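Local coordinates for protein pyruvate kinase 1 (Trypanosoma brucei brucei, PDB 4KCT) that catalyses phosphoryl transfer from phosphoenolpyruvate to ADP, giving pyruvate and ATP, and has an intrinsic decarboxylase activity, apparently on oxaloacetate, at residues 259-263 / 279-283; 293-299 / 324-329; 239-243 / 265-269. All blocks are in the same frame, centred on the assembly; numbering follows the deposited sequence.

Contact 1. Residues 259-263 / 279-283. With PYR (pyruvic acid), chain E.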
loop_
_atom_site.group_PDB
_atom_site.type_symbol
_atom_site.label_atom_id
_atom_site.label_comp_id
_atom_site.label_asym_id
_atom_site.label_seq_id
_atom_site.Cartn_x
_atom_site.Cartn_y
_atom_site.Cartn_z
ATOM N N ILE A 259 5.168 -28.244 10.927
ATOM C CA ILE A 259 5.569 -28.806 9.633
ATOM C C ILE A 259 7.099 -28.817 9.553
ATOM O O ILE A 259 7.736 -27.912 10.043
ATOM C CB ILE A 259 5.025 -27.945 8.477
ATOM C CG1 ILE A 259 3.488 -27.950 8.488
ATOM C CG2 ILE A 259 5.612 -28.404 7.142
ATOM C CD1 ILE A 259 2.899 -29.338 8.161
ATOM N N MET A 260 7.675 -29.852 8.954
ATOM C CA MET A 260 9.066 -29.760 8.529
ATOM C C MET A 260 9.157 -29.804 7.024
ATOM O O MET A 260 8.562 -30.648 6.388
ATOM C CB MET A 260 9.910 -30.911 9.131
ATOM C CG MET A 260 11.333 -30.887 8.610
ATOM S SD MET A 260 12.237 -32.420 8.894
ATOM C CE MET A 260 12.130 -32.547 10.677
ATOM N N VAL A 261 9.902 -28.872 6.450
ATOM C CA VAL A 261 10.209 -28.934 5.042
ATOM C C VAL A 261 11.406 -29.860 4.856
ATOM O O VAL A 261 12.534 -29.489 5.176
ATOM C CB VAL A 261 10.526 -27.515 4.469
ATOM C CG1 VAL A 261 10.826 -27.587 2.966
ATOM C CG2 VAL A 261 9.357 -26.566 4.747
ATOM N N ALA A 262 11.131 -31.117 4.512
ATOM C CA ALA A 262 12.145 -32.157 4.582
ATOM C C ALA A 262 12.856 -32.245 3.226
ATOM O O ALA A 262 12.445 -32.995 2.347
ATOM C CB ALA A 262 11.505 -33.492 4.947
ATOM N N ARG A 263 13.795 -31.331 3.008
ATOM C CA ARG A 263 14.273 -31.020 1.663
ATOM C C ARG A 263 15.049 -32.148 0.988
ATOM O O ARG A 263 15.189 -32.145 -0.223
ATOM C CB ARG A 263 15.105 -29.746 1.670
ATOM C CG ARG A 263 14.270 -28.528 2.033
ATOM C CD ARG A 263 15.089 -27.269 1.881
ATOM N NE ARG A 263 16.389 -27.363 2.558
ATOM C CZ ARG A 263 17.275 -26.377 2.561
ATOM N NH1 ARG A 263 16.983 -25.241 1.945
ATOM N NH2 ARG A 263 18.503 -26.574 3.040
ATOM N N GLN A 279 9.374 -24.605 -0.537
ATOM C CA GLN A 279 9.833 -24.119 0.767
ATOM C C GLN A 279 9.154 -22.779 1.095
ATOM O O GLN A 279 8.607 -22.583 2.198
ATOM C CB GLN A 279 11.362 -23.915 0.748
ATOM C CG GLN A 279 11.899 -23.255 2.014
ATOM C CD GLN A 279 13.420 -23.273 2.075
ATOM O OE1 GLN A 279 14.055 -24.257 1.662
ATOM N NE2 GLN A 279 14.010 -22.216 2.648
ATOM N N MET A 280 9.229 -21.836 0.161
ATOM C CA MET A 280 8.658 -20.523 0.405
ATOM C C MET A 280 7.169 -20.616 0.685
ATOM O O MET A 280 6.641 -19.910 1.531
ATOM C CB MET A 280 8.881 -19.618 -0.805
ATOM C CG MET A 280 10.326 -19.182 -0.982
ATOM S SD MET A 280 10.533 -18.434 -2.623
ATOM C CE MET A 280 9.864 -16.822 -2.310
ATOM N N CYS A 281 6.479 -21.388 -0.137
ATOM C CA CYS A 281 5.034 -21.557 -0.004
ATOM C C CYS A 281 4.628 -22.192 1.346
ATOM O O CYS A 281 3.826 -21.637 2.073
ATOM C CB CYS A 281 4.512 -22.407 -1.153
ATOM S SG CYS A 281 2.754 -22.776 -0.992
ATOM N N ILE A 282 5.317 -23.270 1.728
ATOM C CA ILE A 282 5.007 -23.983 2.956
ATOM C C ILE A 282 5.334 -23.133 4.196
ATOM O O ILE A 282 4.521 -23.030 5.128
ATOM C CB ILE A 282 5.757 -25.315 3.014
ATOM C CG1 ILE A 282 5.197 -26.292 1.966
ATOM C CG2 ILE A 282 5.693 -25.917 4.404
ATOM C CD1 ILE A 282 6.131 -27.476 1.723
ATOM N N ILE A 283 6.484 -22.477 4.194
ATOM C CA ILE A 283 6.815 -21.643 5.334
ATOM C C ILE A 283 5.784 -20.531 5.526
ATOM O O ILE A 283 5.268 -20.309 6.655
ATOM C CB ILE A 283 8.238 -21.062 5.243
ATOM C CG1 ILE A 283 9.272 -22.201 5.419
ATOM C CG2 ILE A 283 8.411 -19.981 6.315
ATOM C CD1 ILE A 283 10.734 -21.780 5.090
HETATM C C PYR E . 14.722 -35.220 4.606
HETATM O O PYR E . 15.255 -34.102 4.362
HETATM O OXT PYR E . 14.290 -35.935 3.658
HETATM C CA PYR E . 14.477 -35.637 6.022
HETATM O O3 PYR E . 13.981 -36.751 6.272
HETATM C CB PYR E . 14.729 -34.656 7.137
#

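Contact 2. Residues 293-299 / 324-329. With PYR (pyruvic acid), chain E.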
loop_
_atom_site.group_PDB
_atom_site.type_symbol
_atom_site.label_atom_id
_atom_site.label_comp_id
_atom_site.label_asym_id
_atom_site.label_seq_id
_atom_site.Cartn_x
_atom_site.Cartn_y
_atom_site.Cartn_z
ATOM N N VAL A 293 7.349 -24.102 11.948
ATOM C CA VAL A 293 7.861 -24.730 10.732
ATOM C C VAL A 293 9.388 -24.763 10.771
ATOM O O VAL A 293 10.019 -23.834 11.280
ATOM C CB VAL A 293 7.313 -24.061 9.427
ATOM C CG1 VAL A 293 7.745 -22.585 9.306
ATOM C CG2 VAL A 293 7.757 -24.853 8.170
ATOM N N ILE A 294 9.932 -25.941 10.444
ATOM C CA ILE A 294 11.347 -26.223 10.518
ATOM C C ILE A 294 11.851 -26.399 9.075
ATOM O O ILE A 294 11.253 -27.156 8.287
ATOM C CB ILE A 294 11.551 -27.578 11.244
ATOM C CG1 ILE A 294 10.906 -27.558 12.645
ATOM C CG2 ILE A 294 13.017 -27.974 11.267
ATOM C CD1 ILE A 294 10.892 -28.922 13.328
ATOM N N CYS A 295 12.931 -25.713 8.727
ATOM C CA CYS A 295 13.634 -25.988 7.457
ATOM C C CYS A 295 14.797 -26.973 7.706
ATOM O O CYS A 295 15.565 -26.790 8.639
ATOM C CB CYS A 295 14.168 -24.672 6.854
ATOM S SG CYS A 295 14.892 -24.887 5.187
ATOM N N ALA A 296 14.848 -28.055 6.914
ATOM C CA ALA A 296 15.776 -29.164 7.160
ATOM C C ALA A 296 16.674 -29.494 5.935
ATOM O O ALA A 296 16.228 -29.419 4.777
ATOM C CB ALA A 296 15.023 -30.422 7.600
ATOM N N THR A 297 17.866 -30.027 6.241
ATOM C CA THR A 297 18.623 -30.905 5.341
ATOM C C THR A 297 19.640 -30.162 4.479
ATOM O O THR A 297 19.299 -29.232 3.728
ATOM C CB THR A 297 17.722 -31.819 4.488
ATOM O OG1 THR A 297 16.967 -32.675 5.359
ATOM C CG2 THR A 297 18.602 -32.681 3.545
ATOM N N GLN A 298 20.905 -30.483 4.718
ATOM C CA GLN A 298 22.040 -29.908 3.990
ATOM C C GLN A 298 22.217 -28.408 4.124
ATOM O O GLN A 298 22.985 -27.804 3.351
ATOM C CB GLN A 298 22.027 -30.326 2.517
ATOM C CG GLN A 298 22.224 -31.838 2.312
ATOM C CD GLN A 298 22.318 -32.205 0.829
ATOM O OE1 GLN A 298 21.684 -31.576 -0.005
ATOM N NE2 GLN A 298 23.271 -33.080 0.495
ATOM N N MET A 299 21.748 -27.849 5.235
ATOM C CA MET A 299 21.866 -26.418 5.409
ATOM C C MET A 299 23.316 -25.974 5.540
ATOM O O MET A 299 23.683 -24.947 5.015
ATOM C CB MET A 299 21.026 -25.931 6.594
ATOM C CG MET A 299 19.563 -26.366 6.465
ATOM S SD MET A 299 18.458 -25.207 7.287
ATOM C CE MET A 299 18.439 -23.828 6.149
ATOM N N GLY A 324 10.846 -17.006 6.883
ATOM C CA GLY A 324 9.890 -17.044 8.002
ATOM C C GLY A 324 9.926 -18.311 8.844
ATOM O O GLY A 324 9.039 -18.541 9.662
ATOM N N ALA A 325 10.931 -19.149 8.624
ATOM C CA ALA A 325 11.011 -20.425 9.346
ATOM C C ALA A 325 11.236 -20.146 10.842
ATOM O O ALA A 325 12.026 -19.273 11.188
ATOM C CB ALA A 325 12.166 -21.266 8.796
ATOM N N ASP A 326 10.548 -20.882 11.724
ATOM C CA ASP A 326 10.871 -20.785 13.163
ATOM C C ASP A 326 12.243 -21.389 13.449
ATOM O O ASP A 326 13.041 -20.812 14.210
ATOM C CB ASP A 326 9.802 -21.476 14.033
ATOM C CG ASP A 326 8.410 -20.838 13.882
ATOM O OD1 ASP A 326 7.741 -21.147 12.840
ATOM O OD2 ASP A 326 7.918 -20.177 14.879
ATOM N N CYS A 327 12.493 -22.552 12.861
ATOM C CA CYS A 327 13.648 -23.375 13.180
ATOM C C CYS A 327 14.420 -23.697 11.926
ATOM O O CYS A 327 13.835 -23.902 10.852
ATOM C CB CYS A 327 13.220 -24.727 13.779
ATOM S SG CYS A 327 12.216 -24.584 15.250
ATOM N N VAL A 328 15.707 -23.963 12.129
ATOM C CA VAL A 328 16.532 -24.585 11.148
ATOM C C VAL A 328 17.175 -25.821 11.770
ATOM O O VAL A 328 17.241 -25.959 12.990
ATOM C CB VAL A 328 17.639 -23.607 10.646
ATOM C CG1 VAL A 328 17.008 -22.560 9.717
ATOM C CG2 VAL A 328 18.291 -22.891 11.818
ATOM N N MET A 329 17.552 -26.767 10.937
ATOM C CA MET A 329 17.886 -28.076 11.453
ATOM C C MET A 329 19.232 -28.535 10.926
ATOM O O MET A 329 19.667 -28.116 9.830
ATOM C CB MET A 329 16.819 -29.084 11.082
ATOM C CG MET A 329 17.077 -30.464 11.664
ATOM S SD MET A 329 15.613 -31.483 11.465
ATOM C CE MET A 329 16.217 -32.662 10.239
HETATM C C PYR E . 14.722 -35.220 4.606
HETATM O O PYR E . 15.255 -34.102 4.362
HETATM O OXT PYR E . 14.290 -35.935 3.658
HETATM C CA PYR E . 14.477 -35.637 6.022
HETATM O O3 PYR E . 13.981 -36.751 6.272
HETATM C CB PYR E . 14.729 -34.656 7.137
HETATM O O HOH W 1 21.163 -29.217 7.742
#

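Contact 3. Residues 239-243 / 265-269. With MG (magnesium ion), chain C; PYR (pyruvic acid), chain E.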
loop_
_atom_site.group_PDB
_atom_site.type_symbol
_atom_site.label_atom_id
_atom_site.label_comp_id
_atom_site.label_asym_id
_atom_site.label_seq_id
_atom_site.Cartn_x
_atom_site.Cartn_y
_atom_site.Cartn_z
ATOM N N LYS A 239 6.341 -34.141 8.255
ATOM C CA LYS A 239 7.421 -33.885 7.304
ATOM C C LYS A 239 6.888 -33.976 5.893
ATOM O O LYS A 239 6.228 -34.950 5.524
ATOM C CB LYS A 239 8.575 -34.868 7.489
ATOM C CG LYS A 239 9.115 -34.869 8.923
ATOM C CD LYS A 239 10.081 -36.039 9.158
ATOM C CE LYS A 239 11.146 -36.132 8.079
ATOM N NZ LYS A 239 12.014 -37.328 8.334
ATOM N N ILE A 240 7.034 -32.884 5.167
ATOM C CA ILE A 240 6.604 -32.825 3.779
ATOM C C ILE A 240 7.768 -33.262 2.883
ATOM O O ILE A 240 8.800 -32.565 2.796
ATOM C CB ILE A 240 6.189 -31.381 3.424
ATOM C CG1 ILE A 240 5.119 -30.891 4.393
ATOM C CG2 ILE A 240 5.751 -31.261 1.946
ATOM C CD1 ILE A 240 3.839 -31.728 4.380
ATOM N N GLU A 241 7.601 -34.395 2.194
ATOM C CA GLU A 241 8.726 -35.028 1.527
ATOM C C GLU A 241 8.457 -35.386 0.072
ATOM O O GLU A 241 9.312 -35.997 -0.566
ATOM C CB GLU A 241 9.163 -36.307 2.281
ATOM C CG GLU A 241 9.246 -36.157 3.776
ATOM C CD GLU A 241 10.272 -37.096 4.396
ATOM O OE1 GLU A 241 11.481 -36.939 4.101
ATOM O OE2 GLU A 241 9.896 -37.869 5.284
ATOM N N ASN A 242 7.242 -35.114 -0.418
ATOM C CA ASN A 242 6.885 -35.469 -1.800
ATOM C C ASN A 242 5.738 -34.607 -2.307
ATOM O O ASN A 242 5.256 -33.718 -1.580
ATOM C CB ASN A 242 6.534 -36.985 -1.922
ATOM C CG ASN A 242 5.078 -37.296 -1.538
ATOM O OD1 ASN A 242 4.497 -36.657 -0.648
ATOM N ND2 ASN A 242 4.503 -38.326 -2.180
ATOM N N HIS A 243 5.340 -34.802 -3.562
ATOM C CA HIS A 243 4.409 -33.862 -4.178
ATOM C C HIS A 243 3.036 -33.912 -3.506
ATOM O O HIS A 243 2.337 -32.904 -3.449
ATOM C CB HIS A 243 4.298 -34.089 -5.682
ATOM C CG HIS A 243 3.353 -35.185 -6.041
ATOM N ND1 HIS A 243 3.650 -36.493 -5.808
ATOM C CD2 HIS A 243 2.000 -35.143 -6.411
ATOM C CE1 HIS A 243 2.567 -37.251 -6.104
ATOM N NE2 HIS A 243 1.555 -36.421 -6.456
ATOM N N ASP A 265 14.477 -35.690 0.962
ATOM C CA ASP A 265 13.533 -36.504 0.199
ATOM C C ASP A 265 12.742 -35.657 -0.812
ATOM O O ASP A 265 12.449 -36.091 -1.943
ATOM C CB ASP A 265 12.610 -37.265 1.162
ATOM C CG ASP A 265 13.280 -38.532 1.732
ATOM O OD1 ASP A 265 13.350 -38.702 2.983
ATOM O OD2 ASP A 265 13.872 -39.272 0.921
ATOM N N LEU A 266 12.367 -34.454 -0.408
ATOM C CA LEU A 266 11.551 -33.625 -1.281
ATOM C C LEU A 266 12.257 -33.382 -2.613
ATOM O O LEU A 266 11.617 -33.390 -3.670
ATOM C CB LEU A 266 11.193 -32.285 -0.597
ATOM C CG LEU A 266 10.182 -31.402 -1.294
ATOM C CD1 LEU A 266 8.877 -32.172 -1.525
ATOM C CD2 LEU A 266 9.914 -30.152 -0.446
ATOM N N GLY A 267 13.563 -33.084 -2.552
ATOM C CA GLY A 267 14.337 -32.715 -3.739
ATOM C C GLY A 267 14.746 -33.930 -4.583
ATOM O O GLY A 267 15.350 -33.784 -5.649
ATOM N N VAL A 268 14.354 -35.117 -4.128
ATOM C CA VAL A 268 14.396 -36.324 -4.944
ATOM C C VAL A 268 13.030 -36.570 -5.591
ATOM O O VAL A 268 12.940 -36.893 -6.784
ATOM C CB VAL A 268 14.793 -37.549 -4.080
ATOM C CG1 VAL A 268 14.506 -38.858 -4.812
ATOM C CG2 VAL A 268 16.255 -37.447 -3.650
ATOM N N GLU A 269 11.964 -36.299 -4.841
ATOM C CA GLU A 269 10.601 -36.534 -5.333
ATOM C C GLU A 269 10.136 -35.473 -6.364
ATOM O O GLU A 269 9.347 -35.772 -7.238
ATOM C CB GLU A 269 9.620 -36.590 -4.162
ATOM C CG GLU A 269 9.792 -37.814 -3.271
ATOM C CD GLU A 269 8.998 -39.017 -3.782
ATOM O OE1 GLU A 269 9.304 -40.146 -3.366
ATOM O OE2 GLU A 269 8.075 -38.827 -4.613
HETATM MG MG MG C . 13.288 -37.584 4.613
HETATM C C PYR E . 14.722 -35.220 4.606
HETATM O O PYR E . 15.255 -34.102 4.362
HETATM O OXT PYR E . 14.290 -35.935 3.658
HETATM C CA PYR E . 14.477 -35.637 6.022
HETATM O O3 PYR E . 13.981 -36.751 6.272
HETATM C CB PYR E . 14.729 -34.656 7.137
HETATM O O HOH W 2 12.008 -39.292 5.503
HETATM O O HOH W 3 5.655 -40.139 -4.256
HETATM O O HOH W 4 6.345 -36.824 -5.435
HETATM O O HOH W 5 14.958 -38.853 4.995
#

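Contact 1. Residues 259-263 / 279-283
This is a buried strand-on-helix contact of a TIM barrel: the sixth strand, 258-262, lies against helix 275-289, the long helix that precedes the seventh strand. The two short segments run antiparallel, as a strand and its returning helix do in a beta/alpha barrel, with their axes at 176° and 9.4 Å apart at closest approach. Alternation along the strand sorts its side chains. Ile259 and Val261 point outward to the helix, and their methyls converge on one helical residue: CG2 of Ile282 lies 3.7 Å from Ile259 CG2 and also 3.7 Å from Val261 CG2. Val261 CG1 rests near the backbone of Gln279, 4.2 Å from its CA. Met260, in between, points away from the helix, and its SD approaches pyruvate CB at 3.8 Å. Beyond Val261 the chain bends in an inverse gamma turn centred on Ala262, which also serves as N-cap of helix 263-269 and brings its own C atom 3.2 Å from pyruvate O. Past this turn apolar packing gives way to polar chemistry. The Arg263 side chain carries its guanidinium to Gln279, where NH1 donates to OE1 at 3.1 Å, near the guanidinium plane. Asp316 forms a salt bridge with the same guanidinium and Ala296 and Thr297 accept from it, while Gln279 NE2 reaches Asn323. The backbone O of Arg263 accepts from Arg311 of a second subunit. The chemistry thus implies a division: hydrocarbon seals strand to helix, and a buried charge, matched by an acid, ties the edge of the pyruvate pocket to the surrounding helices.

Contact 2. Residues 293-299 / 324-329
A very short hydrogen bond, 2.4 Å from Thr297 OG1 to pyruvate O, sets this contact apart. Behind it lies an ordinary element of the TIM barrel: strands 293-296 and 327-330, the seventh and eighth, are parallel neighbours joined in a beta-alpha-beta unit through helix 311-323. The short segments cross at -28°, the twist of a closed sheet. Pairing begins where the eighth strand enters, just after the Schellman motif at Gly324. There the carboxylate of Asp326 takes the amide of Val293 (N to OD1, 3.1 Å), and Val293 O receives Cys327 N at 3.2 Å and, weakly, Asp326 N at 3.0 Å. Asp326 OD2 is held in turn by Arg414 and the amide of Arg436. Further along, Cys295 N donates to Cys327 O at 2.9 Å. Side chains divide between the two faces. On one, Ile294 CG1 packs 3.8 Å from Cys327 CB; on the other lie Cys295 and Val328, with Met299 SD folding back to 3.8 Å from Val328 CB and helices 311-323 and 340-356 closing over this side. Met329 is extended beside Ala296 and belongs to the pyruvate pocket: Met329 CE lies 3.7 Å from Ala296 CB, and the same Met329 CE lies 4.0 Å from PYR CB. One water bridges the loop at Met299 and the strand at Met329, accepting from Met299 N at 2.9 Å and lying 2.8 Å from Met329 O.

Contact 3. Residues 239-243 / 265-269
Segment 239-243 leaves the end of the fifth barrel strand, turns at Glu241 and, through Asn242 as N-cap, enters a new helix at His243, while segment 265-269 belongs to the short helix after the sixth strand. The two backbones come closest at Glu241 and Leu266, whose CA atoms are 4.2 Å apart. No direct hydrogen bond joins them; instead Leu266 CA makes a CA-H...O contact with Glu241 O at 3.3 Å. Asn242 OD1 makes the cap, accepting from Gly245 N.

The side chains meet through a metal. Glu241 OE1 and Asp265 OD1 lie 2.8 Å apart, repulsive for bare carboxylates but accounted for by the magnesium ion each binds at 2.0 Å. Pyruvate chelates the same ion, with OXT at 2.1 Å and O3 at 2.0 Å from MG, and two waters complete six ligands. The pyruvate is held further by Asp265 N, 2.7 Å from OXT, and by Lys239 NZ, 2.9 Å from O3. Lys239 also forms a salt bridge with Asp84, so one amine links the pyruvate to a ligand of the potassium ion; Glu241 OE2 accepts from the amide of Phe213. Leu266 CD1 packs 3.5 Å from Asn242 N, and two waters lie 2.8 Å from Glu269 OE2, one accepting from Asn242 ND2 and the other from His243 N. Asn242 ND2 also donates to Gln244, and Glu269 OE1 accepts from Asn179. Glutamate after the fifth strand and aspartate in the helix after the sixth, sharing a divalent cation at the C-terminal mouth of a TIM barrel, form the pyruvate kinase metal site.

Overall arrangement
All three contacts are buried in one eight-stranded barrel and all reach the pyruvate, yet each illustrates a different layer. Contact 2 joins two neighbouring strands, largely through backbone hydrogen bonds; contact 1 packs a strand on its outer helix, largely through hydrocarbon; contact 3 joins the loops and helix at the barrel mouth, where metal and waters replace direct bonds. Strand 258-262 mediates between them, pairing with Ile294 of contact 2 on one edge and Ile240 of contact 3 on the other, and leading straight into the helix of contact 3. Contacts 1 and 2 touch, centres 8 Å apart, whereas contacts 2 and 3 do not touch, though both reach the pyruvate.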